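Local coordinates for CymD (Pseudomonas putida, PDB 6Z34), which forms an outer-membrane channel of the FadL family that admits monoaromatic hydrocarbons during their biodegradation, at residues Y145-N148 / E149-V153; G182-G186 / S187-A191. One frame throughout, in Å; residues are numbered along the deposited sequence.

Contact 1 (145-153) and contact 2 (182-191) sit at opposite ends of the folded molecule: their centres are 58 Å apart, on opposite sides of the chain's centre, and their nearest atoms about 44 Å. Contact 1 comes first in sequence, turning strand 131-146 back into strand 151-171. That long strand covers much of the separation, and helix 172-180 then leads into contact 2, where strand 184-185 pairs with strand 324-328 before the short helix that runs to residue 193; strand 198-229 afterwards returns alongside strand 151-171. In a FadL-type barrel this places contact 1 at a tight interstrand turn, probably periplasmic, and contact 2 in a longer, probably extracellular, connection.

Contact 1. Residues Y145-N148 / E149-V153; sequences YQVN and EKLSV
Asn148 folds its side chain back over the turn, where OD1 accepts from two successive backbone amides, Lys150 N at 2.6 Å and Leu151 N at 2.8 Å. The first donor lies in the amide's carbonyl plane; the second stands 40° above it; one oxygen thus takes both N-H groups, though from different directions. With chi1 at 54°, CG sits between the backbone N and the carbonyl carbon of Asn148, which directs OD1 to the inside of the bend. This is the tight part, together with the strand ends: Tyr145 and Val153 form a hydrogen-bonded pair, Tyr145 N to Val153 O at 2.8 Å and Val153 N to Tyr145 O at 3.0 Å. Nearer the turn the pairing slackens, since Val147 N and Asn148 N both reach Leu151 O through weak bonds only.

On the face carrying Tyr145 and Val153, Leu151 CD2 packs alongside Val147 CB at 3.8 Å, and Val147 CG2 touches Val153 CG2 at 4.1 Å. On the opposite face, in the non-hydrogen-bonded pair Gln146-Ser152, Gln146 CG rests against Ser152 OG at 3.5 Å; that hydroxyl is hydrogen-bonded to Thr38, so its polar demand is met outside the hairpin. The loose side is the turn's crest: Glu149 and Lys150 are exposed, the glutamate bent back only to van der Waals distance of Asn148 CB, the lysine chain leading away.

An Asx turn, with Asn148 OD1 reaching the amide two residues on, thus closes the beta hairpin that joins strands 131-146 and 151-171, an antiparallel connection characteristic of outer-membrane beta-barrels.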
ATOM      1  N   TYR A 145      -6.370  21.102  11.353  1.00 50.95           N
ATOM      2  CA  TYR A 145      -6.717  22.392  11.926  1.00 53.93           C
ATOM      3  C   TYR A 145      -7.425  23.225  10.873  1.00 65.04           C
ATOM      4  O   TYR A 145      -6.963  23.295   9.727  1.00 57.11           O
ATOM      5  CB  TYR A 145      -5.465  23.116  12.442  1.00 48.98           C
ATOM      6  CG  TYR A 145      -5.737  24.477  13.059  1.00 55.24           C
ATOM      7  CD1 TYR A 145      -6.345  24.592  14.311  1.00 57.60           C
ATOM      8  CD2 TYR A 145      -5.381  25.653  12.394  1.00 60.34           C
ATOM      9  CE1 TYR A 145      -6.585  25.841  14.880  1.00 54.17           C
ATOM     10  CE2 TYR A 145      -5.622  26.912  12.951  1.00 49.79           C
ATOM     11  CZ  TYR A 145      -6.234  26.997  14.193  1.00 55.92           C
ATOM     12  OH  TYR A 145      -6.473  28.230  14.768  1.00 58.95           O
ATOM     13  N   GLN A 146      -8.548  23.837  11.270  1.00 56.91           N
ATOM     14  CA  GLN A 146      -9.252  24.813  10.437  1.00 56.42           C
ATOM     15  C   GLN A 146      -8.602  26.166  10.661  1.00 56.63           C
ATOM     16  O   GLN A 146      -8.823  26.805  11.693  1.00 53.06           O
ATOM     17  CB  GLN A 146     -10.733  24.888  10.785  1.00 62.96           C
ATOM     18  CG  GLN A 146     -11.603  23.825  10.163  1.00 79.34           C
ATOM     19  CD  GLN A 146     -13.018  23.882  10.697  1.00 89.38           C
ATOM     20  OE1 GLN A 146     -13.235  24.250  11.849  1.00 90.74           O
ATOM     21  NE2 GLN A 146     -13.989  23.526   9.864  1.00 97.95           N
ATOM     22  N   VAL A 147      -7.794  26.605   9.697  1.00 53.79           N
ATOM     23  CA  VAL A 147      -7.211  27.937   9.788  1.00 53.82           C
ATOM     24  C   VAL A 147      -8.307  28.995   9.753  1.00 57.64           C
ATOM     25  O   VAL A 147      -8.329  29.921  10.576  1.00 57.15           O
ATOM     26  CB  VAL A 147      -6.184  28.147   8.669  1.00 59.13           C
ATOM     27  CG1 VAL A 147      -5.701  29.576   8.693  1.00 57.53           C
ATOM     28  CG2 VAL A 147      -5.006  27.123   8.813  1.00 56.73           C
ATOM     29  N   ASN A 148      -9.254  28.849   8.838  1.00 52.34           N
ATOM     30  CA  ASN A 148     -10.408  29.734   8.782  1.00 60.49           C
ATOM     31  C   ASN A 148     -11.537  28.961   8.113  1.00 66.11           C
ATOM     32  O   ASN A 148     -11.447  27.737   7.949  1.00 57.26           O
ATOM     33  CB  ASN A 148     -10.073  31.029   8.026  1.00 59.78           C
ATOM     34  CG  ASN A 148      -9.508  30.754   6.648  1.00 65.66           C
ATOM     35  OD1 ASN A 148     -10.137  30.079   5.833  1.00 70.48           O
ATOM     36  ND2 ASN A 148      -8.302  31.251   6.391  1.00 63.05           N
ATOM     37  N   GLU A 149     -12.570  29.686   7.683  1.00 63.21           N
ATOM     38  CA  GLU A 149     -13.734  29.063   7.071  1.00 71.71           C
ATOM     39  C   GLU A 149     -13.428  28.462   5.700  1.00 65.44           C
ATOM     40  O   GLU A 149     -14.199  27.625   5.219  1.00 68.05           O
ATOM     41  CB  GLU A 149     -14.872  30.085   6.963  1.00 72.65           C
ATOM     42  CG  GLU A 149     -14.500  31.398   6.247  1.00 95.77           C
ATOM     43  CD  GLU A 149     -13.685  32.356   7.114  1.00109.79           C
ATOM     44  OE1 GLU A 149     -13.675  32.192   8.355  1.00109.83           O
ATOM     45  OE2 GLU A 149     -13.050  33.274   6.547  1.00115.22           O
ATOM     46  N   LYS A 150     -12.336  28.861   5.058  1.00 62.28           N
ATOM     47  CA  LYS A 150     -11.987  28.293   3.760  1.00 65.40           C
ATOM     48  C   LYS A 150     -10.807  27.323   3.797  1.00 67.31           C
ATOM     49  O   LYS A 150     -10.811  26.341   3.050  1.00 64.69           O
ATOM     50  CB  LYS A 150     -11.680  29.413   2.762  1.00 62.71           C
ATOM     51  CG  LYS A 150     -12.847  30.323   2.469  1.00 66.11           C
ATOM     52  CD  LYS A 150     -12.474  31.307   1.375  1.00 81.42           C
ATOM     53  CE  LYS A 150     -13.654  32.185   0.983  1.00 90.14           C
ATOM     54  NZ  LYS A 150     -14.899  31.371   0.925  1.00 96.63           N
ATOM     55  N   LEU A 151      -9.811  27.563   4.649  1.00 50.81           N
ATOM     56  CA  LEU A 151      -8.549  26.837   4.627  1.00 43.57           C
ATOM     57  C   LEU A 151      -8.460  25.840   5.782  1.00 51.28           C
ATOM     58  O   LEU A 151      -8.643  26.212   6.946  1.00 50.38           O
ATOM     59  CB  LEU A 151      -7.369  27.812   4.689  1.00 48.41           C
ATOM     60  CG  LEU A 151      -6.037  27.054   4.775  1.00 59.12           C
ATOM     61  CD1 LEU A 151      -5.745  26.312   3.470  1.00 48.30           C
ATOM     62  CD2 LEU A 151      -4.895  27.981   5.119  1.00 64.60           C
ATOM     63  N   SER A 152      -8.174  24.577   5.450  1.00 55.73           N
ATOM     64  CA  SER A 152      -7.867  23.526   6.413  1.00 42.73           C
ATOM     65  C   SER A 152      -6.505  22.937   6.081  1.00 50.04           C
ATOM     66  O   SER A 152      -6.203  22.684   4.907  1.00 51.79           O
ATOM     67  CB  SER A 152      -8.911  22.412   6.384  1.00 49.96           C
ATOM     68  OG  SER A 152      -9.995  22.714   7.239  1.00 63.04           O
ATOM     69  N   VAL A 153      -5.691  22.709   7.109  1.00 45.58           N
ATOM     70  CA  VAL A 153      -4.408  22.039   6.970  1.00 44.68           C
ATOM     71  C   VAL A 153      -4.390  20.782   7.840  1.00 50.97           C
ATOM     72  O   VAL A 153      -5.109  20.676   8.838  1.00 52.04           O
ATOM     73  CB  VAL A 153      -3.237  22.959   7.348  1.00 51.24           C
ATOM     74  CG1 VAL A 153      -3.151  24.164   6.397  1.00 48.19           C
ATOM     75  CG2 VAL A 153      -3.356  23.386   8.809  1.00 48.73           C
TER

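Contact 2. Residues G182-G186 / S187-A191; sequences GQVSG and SLMPA
Torsions on both sides bring Val184 and Met189 together: Val184 holds CG1 anti to its amide nitrogen (chi1 -167°), and Met189 is folded at chi2 (-79°), with a further bend at chi3. As a result CG1 of the valine meets the methionine where its chain bends, 3.7 Å from Met189 CG and 3.8 Å from Met189 SD. The two side chains cross at about a right angle, so the contact is made by one methyl branch against the middle of the thioether chain. This apolar pair is not isolated: Met189 is buried, also touching Ile175 and Val179 of helix 172-180, while both Val184 and Met189 rest on Ile325 of strand 324-328.

The backbone between them turns at Gly186, whose positive phi and extended psi form a combination open mainly to glycine. Its carbonyl oxygen then accepts from Met189 N at 3.0 Å, with a nearly straight N-H...O angle of 168°. Met189 CB packs on the same oxygen at 3.4 Å. Pro190 CD comes to 3.9 Å from Gly186 O; because a proline nitrogen carries no hydrogen, it offers this oxygen no donor. Ser185, Ser187 and Pro190, by contrast, lie on the surface. Ser187 OG makes a weak hydrogen bond to Asp323.

The bond from Met189 N to Gly186 O, with right-handed helical backbone angles at Ser187 and Leu188, defines a type I beta turn. The turn leads into the short helix that runs to residue 193, carrying the chain from strand 184-185 to that helix within the long interstrand connection of this FadL-family barrel.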
ATOM      1  N   GLY A 182      29.500  -8.256 -11.965  1.00115.41           N
ATOM      2  CA  GLY A 182      29.833  -7.765 -10.646  1.00116.62           C
ATOM      3  C   GLY A 182      28.589  -7.519  -9.825  1.00116.28           C
ATOM      4  O   GLY A 182      28.465  -6.478  -9.175  1.00117.98           O
ATOM      5  N   GLN A 183      27.644  -8.457  -9.850  1.00113.44           N
ATOM      6  CA  GLN A 183      26.440  -8.312  -9.042  1.00111.05           C
ATOM      7  C   GLN A 183      26.281  -9.367  -7.951  1.00101.50           C
ATOM      8  O   GLN A 183      25.528  -9.129  -6.999  1.00 96.73           O
ATOM      9  CB  GLN A 183      25.184  -8.308  -9.939  1.00113.60           C
ATOM     10  CG  GLN A 183      25.418  -7.687 -11.324  1.00124.48           C
ATOM     11  CD  GLN A 183      24.148  -7.556 -12.142  1.00130.50           C
ATOM     12  OE1 GLN A 183      23.850  -8.393 -12.982  1.00136.51           O
ATOM     13  NE2 GLN A 183      23.343  -6.533 -11.828  1.00125.49           N
ATOM     14  N   VAL A 184      26.906 -10.532  -8.081  1.00100.35           N
ATOM     15  CA  VAL A 184      26.960 -11.513  -7.005  1.00 93.48           C
ATOM     16  C   VAL A 184      28.337 -11.467  -6.364  1.00 96.94           C
ATOM     17  O   VAL A 184      29.356 -11.354  -7.055  1.00105.90           O
ATOM     18  CB  VAL A 184      26.667 -12.934  -7.510  1.00 93.49           C
ATOM     19  CG1 VAL A 184      26.419 -13.868  -6.339  1.00 86.14           C
ATOM     20  CG2 VAL A 184      25.507 -12.907  -8.441  1.00 89.88           C
ATOM     21  N   SER A 185      28.370 -11.593  -5.046  1.00 90.45           N
ATOM     22  CA  SER A 185      29.635 -11.676  -4.340  1.00 94.54           C
ATOM     23  C   SER A 185      29.469 -12.638  -3.172  1.00 93.63           C
ATOM     24  O   SER A 185      28.385 -13.183  -2.937  1.00 85.48           O
ATOM     25  CB  SER A 185      30.094 -10.291  -3.877  1.00 99.39           C
ATOM     26  OG  SER A 185      29.970  -9.344  -4.920  1.00103.61           O
ATOM     27  N   GLY A 186      30.552 -12.846  -2.447  1.00 85.18           N
ATOM     28  CA  GLY A 186      30.436 -13.589  -1.210  1.00 82.27           C
ATOM     29  C   GLY A 186      31.111 -14.939  -1.331  1.00 91.84           C
ATOM     30  O   GLY A 186      31.084 -15.581  -2.390  1.00 78.21           O
ATOM     31  N   SER A 187      31.712 -15.383  -0.222  1.00108.51           N
ATOM     32  CA  SER A 187      32.474 -16.626  -0.168  1.00109.89           C
ATOM     33  C   SER A 187      31.628 -17.859  -0.445  1.00111.00           C
ATOM     34  O   SER A 187      32.193 -18.937  -0.653  1.00120.05           O
ATOM     35  CB  SER A 187      33.141 -16.762   1.199  1.00114.13           C
ATOM     36  OG  SER A 187      32.245 -16.407   2.244  1.00119.33           O
ATOM     37  N   LEU A 188      30.301 -17.732  -0.439  1.00108.00           N
ATOM     38  CA  LEU A 188      29.423 -18.850  -0.761  1.00 98.44           C
ATOM     39  C   LEU A 188      29.390 -19.159  -2.254  1.00 95.36           C
ATOM     40  O   LEU A 188      28.950 -20.248  -2.636  1.00 88.37           O
ATOM     41  CB  LEU A 188      28.008 -18.556  -0.246  1.00 81.56           C
ATOM     42  CG  LEU A 188      27.249 -19.724   0.389  1.00 78.58           C
ATOM     43  CD1 LEU A 188      28.107 -20.441   1.429  1.00 77.10           C
ATOM     44  CD2 LEU A 188      25.920 -19.258   1.009  1.00 72.65           C
ATOM     45  N   MET A 189      29.854 -18.230  -3.098  1.00103.83           N
ATOM     46  CA  MET A 189      29.832 -18.442  -4.549  1.00113.63           C
ATOM     47  C   MET A 189      30.681 -19.627  -4.995  1.00111.02           C
ATOM     48  O   MET A 189      30.144 -20.527  -5.672  1.00111.72           O
ATOM     49  CB  MET A 189      30.249 -17.145  -5.248  1.00115.19           C
ATOM     50  CG  MET A 189      29.101 -16.310  -5.736  1.00112.74           C
ATOM     51  SD  MET A 189      28.457 -16.959  -7.279  1.00120.02           S
ATOM     52  CE  MET A 189      29.967 -17.079  -8.216  1.00116.53           C
ATOM     53  N   PRO A 190      31.981 -19.710  -4.678  1.00110.81           N
ATOM     54  CA  PRO A 190      32.776 -20.826  -5.227  1.00115.72           C
ATOM     55  C   PRO A 190      32.360 -22.186  -4.693  1.00115.22           C
ATOM     56  O   PRO A 190      32.359 -23.167  -5.447  1.00111.97           O
ATOM     57  CB  PRO A 190      34.214 -20.466  -4.823  1.00116.16           C
ATOM     58  CG  PRO A 190      34.054 -19.620  -3.606  1.00116.91           C
ATOM     59  CD  PRO A 190      32.807 -18.820  -3.836  1.00111.71           C
ATOM     60  N   ALA A 191      32.004 -22.273  -3.407  1.00116.15           N
ATOM     61  CA  ALA A 191      31.527 -23.536  -2.855  1.00108.39           C
ATOM     62  C   ALA A 191      30.228 -23.977  -3.516  1.00 97.55           C
ATOM     63  O   ALA A 191      29.974 -25.181  -3.648  1.00 84.26           O
ATOM     64  CB  ALA A 191      31.344 -23.412  -1.342  1.00100.39           C
TER